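Local atomic coordinates of PilX (Neisseria meningitidis, PDB entry 2OPE), a protein that is a minor pilin of type IV pili and probably modulates the aggregation and adhesion through which these filaments contribute to virulence. Residues Glu5-Ile19 and Tyr49-Val61. Residues are numbered along the deposited sequence; the frame is centred on the assembly and turned at random.
Sequences EKGYQSQLYTEMVGI and YKMNPKIAEKYNV
Leu-12 drops from the N-terminal helix of the pilin fold onto Tyr-59 and Val-61, at the start of the edge strand of the antiparallel sheet against which that helix packs. Residues 49-58, including the short helix 53-56, lead into this strand, and together with its first residues they flank the long helix. The two methyls of Leu-12 divide the work: CD2 sits over one face of the Tyr-59 ring, 3.8 Å from its centroid, while CD1 reaches Val-61 CG2, Ile-55 CG2 and Met-51 SD. Met-16 CG adds to the cover of Val-61, and its side chain continues to Leu-76, Val-90 and Met-92 of the sheet. One helical turn beyond Glu-15, Ile-19 lays CG1 across a face of the Tyr-49 ring.

At the other end, Lys-58 runs its aliphatic chain over a face of Tyr-8, with CE 3.8 Å from the ring centroid. Its bend at the last torsion (chi4 -59°) leaves NZ in an off-centre cation-pi position. Ile-55 CD1 meets the edge of the same ring and also packs against Gln-11 CB at 3.5 Å.

Polar contacts are few. Asn-52 caps helix 53-56, its OD1 accepting a weak bond from Lys-54 N, and its own backbone N donates to Glu-15 OE2 at 2.9 Å. Glu-15 bends at chi2 (-89°) to bring its carboxylate there, so the long helix grips the residue that starts the short one. The N-H arrives from above the carboxylate plane. A water oxygen 2.6 Å from Tyr-59 OH accepts from that hydroxyl and donates to Glu-5 OE2, the carboxylate oxygen that also takes the backbone N-H groups of Thr-87 and Leu-88.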
# COMPACT_ATOMS: atom_id res chain seq x y z
N GLU A 5 -9.65 12.28 -10.24
CA GLU A 5 -9.00 11.02 -10.01
C GLU A 5 -7.75 11.28 -9.19
O GLU A 5 -7.34 10.41 -8.41
CB GLU A 5 -8.62 10.31 -11.31
CG GLU A 5 -7.91 9.02 -11.01
CD GLU A 5 -7.39 8.21 -12.23
OE1 GLU A 5 -7.64 8.56 -13.42
OE2 GLU A 5 -6.73 7.20 -11.96
N LYS A 6 -7.16 12.47 -9.36
CA LYS A 6 -6.00 12.94 -8.58
C LYS A 6 -6.33 13.12 -7.12
O LYS A 6 -5.53 12.76 -6.28
CB LYS A 6 -5.45 14.27 -9.10
CG LYS A 6 -4.61 14.16 -10.34
CD LYS A 6 -4.10 15.52 -10.80
CE LYS A 6 -3.30 15.36 -12.13
NZ LYS A 6 -3.05 16.66 -12.87
N GLY A 7 -7.47 13.72 -6.83
CA GLY A 7 -7.97 13.81 -5.48
C GLY A 7 -8.16 12.40 -4.89
O GLY A 7 -7.81 12.16 -3.74
N TYR A 8 -8.69 11.47 -5.69
CA TYR A 8 -8.89 10.10 -5.19
C TYR A 8 -7.56 9.39 -4.85
O TYR A 8 -7.46 8.67 -3.87
CB TYR A 8 -9.74 9.27 -6.16
CG TYR A 8 -11.22 9.63 -6.16
CD1 TYR A 8 -11.97 9.57 -5.00
CD2 TYR A 8 -11.88 9.99 -7.33
CE1 TYR A 8 -13.32 9.88 -4.98
CE2 TYR A 8 -13.23 10.32 -7.33
CZ TYR A 8 -13.95 10.26 -6.15
OH TYR A 8 -15.32 10.57 -6.13
N GLN A 9 -6.54 9.62 -5.67
CA GLN A 9 -5.23 9.10 -5.42
C GLN A 9 -4.59 9.70 -4.14
O GLN A 9 -3.79 9.03 -3.44
CB GLN A 9 -4.34 9.39 -6.62
CG GLN A 9 -2.96 8.75 -6.52
CD GLN A 9 -1.92 9.46 -7.36
OE1 GLN A 9 -1.88 10.69 -7.43
NE2 GLN A 9 -1.04 8.67 -7.99
N SER A 10 -4.93 10.97 -3.86
CA SER A 10 -4.49 11.58 -2.61
C SER A 10 -5.14 10.91 -1.42
O SER A 10 -4.46 10.50 -0.48
CB SER A 10 -4.74 13.09 -2.59
OG SER A 10 -3.95 13.75 -3.57
N GLN A 11 -6.46 10.77 -1.43
CA GLN A 11 -7.10 10.14 -0.28
C GLN A 11 -6.59 8.72 -0.08
O GLN A 11 -6.41 8.29 1.04
CB GLN A 11 -8.63 10.15 -0.41
CG GLN A 11 -9.18 11.53 -0.74
CD GLN A 11 -10.70 11.56 -0.79
OE1 GLN A 11 -11.37 10.85 -0.02
NE2 GLN A 11 -11.24 12.37 -1.67
N LEU A 12 -6.39 7.98 -1.17
CA LEU A 12 -5.80 6.62 -1.10
C LEU A 12 -4.43 6.72 -0.43
O LEU A 12 -4.07 5.90 0.44
CB LEU A 12 -5.65 6.02 -2.51
CG LEU A 12 -4.99 4.66 -2.63
CD1 LEU A 12 -5.84 3.59 -1.91
CD2 LEU A 12 -4.73 4.28 -4.09
N TYR A 13 -3.67 7.76 -0.77
CA TYR A 13 -2.35 7.86 -0.20
C TYR A 13 -2.51 7.97 1.32
O TYR A 13 -1.91 7.18 2.09
CB TYR A 13 -1.56 9.03 -0.80
CG TYR A 13 -0.21 9.14 -0.13
CD1 TYR A 13 0.88 8.44 -0.62
CD2 TYR A 13 -0.05 9.88 1.06
CE1 TYR A 13 2.09 8.50 0.03
CE2 TYR A 13 1.14 9.91 1.69
CZ TYR A 13 2.21 9.23 1.19
OH TYR A 13 3.44 9.29 1.83
N THR A 14 -3.36 8.90 1.75
CA THR A 14 -3.64 9.17 3.15
C THR A 14 -4.25 7.97 3.89
O THR A 14 -3.97 7.77 5.06
CB THR A 14 -4.54 10.42 3.27
OG1 THR A 14 -3.82 11.52 2.71
CG2 THR A 14 -4.90 10.77 4.74
N GLU A 15 -5.05 7.16 3.21
CA GLU A 15 -5.59 5.96 3.85
C GLU A 15 -4.45 4.98 4.08
O GLU A 15 -4.40 4.29 5.10
CB GLU A 15 -6.68 5.30 2.99
CG GLU A 15 -7.95 6.11 2.90
CD GLU A 15 -8.94 5.81 3.99
OE1 GLU A 15 -8.66 5.00 4.87
OE2 GLU A 15 -10.03 6.36 3.97
N MET A 16 -3.53 4.91 3.12
CA MET A 16 -2.50 3.88 3.18
C MET A 16 -1.54 4.23 4.26
O MET A 16 -1.11 3.34 4.95
CB MET A 16 -1.81 3.64 1.83
CG MET A 16 -2.76 2.98 0.86
SD MET A 16 -2.09 2.84 -0.76
CE MET A 16 -0.58 1.79 -0.59
N VAL A 17 -1.25 5.53 4.42
CA VAL A 17 -0.44 5.98 5.56
C VAL A 17 -1.07 5.56 6.88
O VAL A 17 -0.39 5.05 7.73
CB VAL A 17 -0.26 7.49 5.61
CG1 VAL A 17 0.48 7.85 6.89
CG2 VAL A 17 0.53 7.95 4.43
N GLY A 18 -2.37 5.79 7.02
CA GLY A 18 -3.15 5.32 8.18
C GLY A 18 -3.03 3.83 8.44
O GLY A 18 -2.78 3.42 9.54
N ILE A 19 -3.21 3.02 7.40
CA ILE A 19 -2.99 1.57 7.45
C ILE A 19 -1.55 1.18 7.84
O ILE A 19 -1.34 0.33 8.70
CB ILE A 19 -3.44 0.92 6.09
CG1 ILE A 19 -4.94 1.18 5.86
CG2 ILE A 19 -3.13 -0.58 6.03
CD1 ILE A 19 -5.41 0.89 4.42
N TYR A 49 -9.20 -4.37 5.95
CA TYR A 49 -9.36 -3.03 6.50
C TYR A 49 -10.38 -2.31 5.63
O TYR A 49 -10.36 -2.48 4.41
CB TYR A 49 -8.03 -2.27 6.50
CG TYR A 49 -8.16 -0.80 6.87
CD1 TYR A 49 -8.37 -0.42 8.18
CD2 TYR A 49 -8.11 0.20 5.90
CE1 TYR A 49 -8.53 0.90 8.53
CE2 TYR A 49 -8.26 1.55 6.23
CZ TYR A 49 -8.47 1.87 7.56
OH TYR A 49 -8.61 3.18 7.93
N LYS A 50 -11.27 -1.54 6.26
CA LYS A 50 -12.35 -0.82 5.57
C LYS A 50 -12.03 0.69 5.43
O LYS A 50 -12.26 1.50 6.37
CB LYS A 50 -13.66 -0.98 6.35
CG LYS A 50 -14.14 -2.41 6.53
CD LYS A 50 -14.17 -3.12 5.19
CE LYS A 50 -14.63 -4.59 5.30
NZ LYS A 50 -16.11 -4.65 5.60
N MET A 51 -11.54 1.09 4.25
CA MET A 51 -11.23 2.50 4.01
C MET A 51 -12.50 3.33 3.91
O MET A 51 -13.60 2.78 3.79
CB MET A 51 -10.37 2.70 2.75
CG MET A 51 -8.98 2.06 2.77
SD MET A 51 -8.08 2.38 1.19
CE MET A 51 -8.98 1.33 0.07
N ASN A 52 -12.36 4.65 3.98
CA ASN A 52 -13.45 5.53 3.62
C ASN A 52 -14.17 4.92 2.42
O ASN A 52 -13.54 4.57 1.43
CB ASN A 52 -12.90 6.92 3.28
CG ASN A 52 -13.99 7.88 2.83
OD1 ASN A 52 -14.83 7.52 2.01
ND2 ASN A 52 -14.00 9.09 3.39
N PRO A 53 -15.49 4.78 2.51
CA PRO A 53 -16.22 4.08 1.44
C PRO A 53 -16.08 4.69 0.03
O PRO A 53 -16.01 3.94 -0.96
CB PRO A 53 -17.69 4.02 1.92
CG PRO A 53 -17.78 5.00 3.08
CD PRO A 53 -16.37 5.25 3.61
N LYS A 54 -16.02 6.01 -0.07
CA LYS A 54 -15.57 6.64 -1.32
C LYS A 54 -14.31 5.94 -1.89
O LYS A 54 -14.27 5.61 -3.06
CB LYS A 54 -15.35 8.15 -1.14
CG LYS A 54 -16.68 8.97 -1.00
CD LYS A 54 -16.49 10.48 -0.67
CE LYS A 54 -16.25 11.40 -1.93
NZ LYS A 54 -17.41 12.32 -2.41
N ILE A 55 -13.32 5.66 -1.06
CA ILE A 55 -12.07 5.09 -1.56
C ILE A 55 -12.16 3.57 -1.80
O ILE A 55 -11.67 3.05 -2.81
CB ILE A 55 -10.87 5.47 -0.60
CG1 ILE A 55 -10.88 6.98 -0.34
CG2 ILE A 55 -9.52 5.03 -1.15
CD1 ILE A 55 -10.99 7.81 -1.63
N ALA A 56 -12.79 2.86 -0.86
CA ALA A 56 -12.92 1.40 -0.94
C ALA A 56 -13.66 0.91 -2.17
O ALA A 56 -13.42 -0.19 -2.66
CB ALA A 56 -13.61 0.84 0.34
N GLU A 57 -14.59 1.71 -2.66
CA GLU A 57 -15.30 1.43 -3.89
C GLU A 57 -14.36 1.34 -5.09
O GLU A 57 -14.64 0.63 -6.06
CB GLU A 57 -16.24 2.58 -4.17
CG GLU A 57 -17.66 2.33 -3.85
CD GLU A 57 -18.51 3.55 -4.14
OE1 GLU A 57 -19.72 3.51 -3.84
OE2 GLU A 57 -17.94 4.54 -4.65
N LYS A 58 -13.28 2.10 -5.03
CA LYS A 58 -12.46 2.33 -6.22
C LYS A 58 -11.10 1.65 -6.24
O LYS A 58 -10.56 1.42 -7.32
CB LYS A 58 -12.24 3.83 -6.41
CG LYS A 58 -13.52 4.60 -6.53
CD LYS A 58 -13.34 6.10 -6.37
CE LYS A 58 -14.71 6.77 -6.41
NZ LYS A 58 -15.47 6.51 -7.70
N TYR A 59 -10.56 1.34 -5.05
CA TYR A 59 -9.20 0.83 -4.90
C TYR A 59 -9.11 -0.44 -4.09
O TYR A 59 -9.90 -0.64 -3.19
CB TYR A 59 -8.33 1.88 -4.22
CG TYR A 59 -8.22 3.10 -5.03
CD1 TYR A 59 -9.00 4.24 -4.75
CD2 TYR A 59 -7.35 3.15 -6.11
CE1 TYR A 59 -8.90 5.39 -5.50
CE2 TYR A 59 -7.25 4.29 -6.86
CZ TYR A 59 -8.04 5.40 -6.56
OH TYR A 59 -7.90 6.52 -7.34
N ASN A 60 -8.15 -1.31 -4.44
CA ASN A 60 -7.72 -2.41 -3.56
C ASN A 60 -6.35 -2.15 -2.90
O ASN A 60 -5.42 -1.68 -3.54
CB ASN A 60 -7.72 -3.73 -4.30
CG ASN A 60 -9.12 -4.16 -4.71
OD1 ASN A 60 -10.07 -4.11 -3.93
ND2 ASN A 60 -9.27 -4.53 -5.96
N VAL A 61 -6.24 -2.43 -1.61
CA VAL A 61 -4.96 -2.29 -0.94
C VAL A 61 -4.41 -3.67 -0.50
O VAL A 61 -5.15 -4.51 0.04
CB VAL A 61 -5.06 -1.25 0.22
CG1 VAL A 61 -3.80 -1.20 1.04
CG2 VAL A 61 -5.36 0.13 -0.36
O HOH W 1 -6.82 6.16 -9.68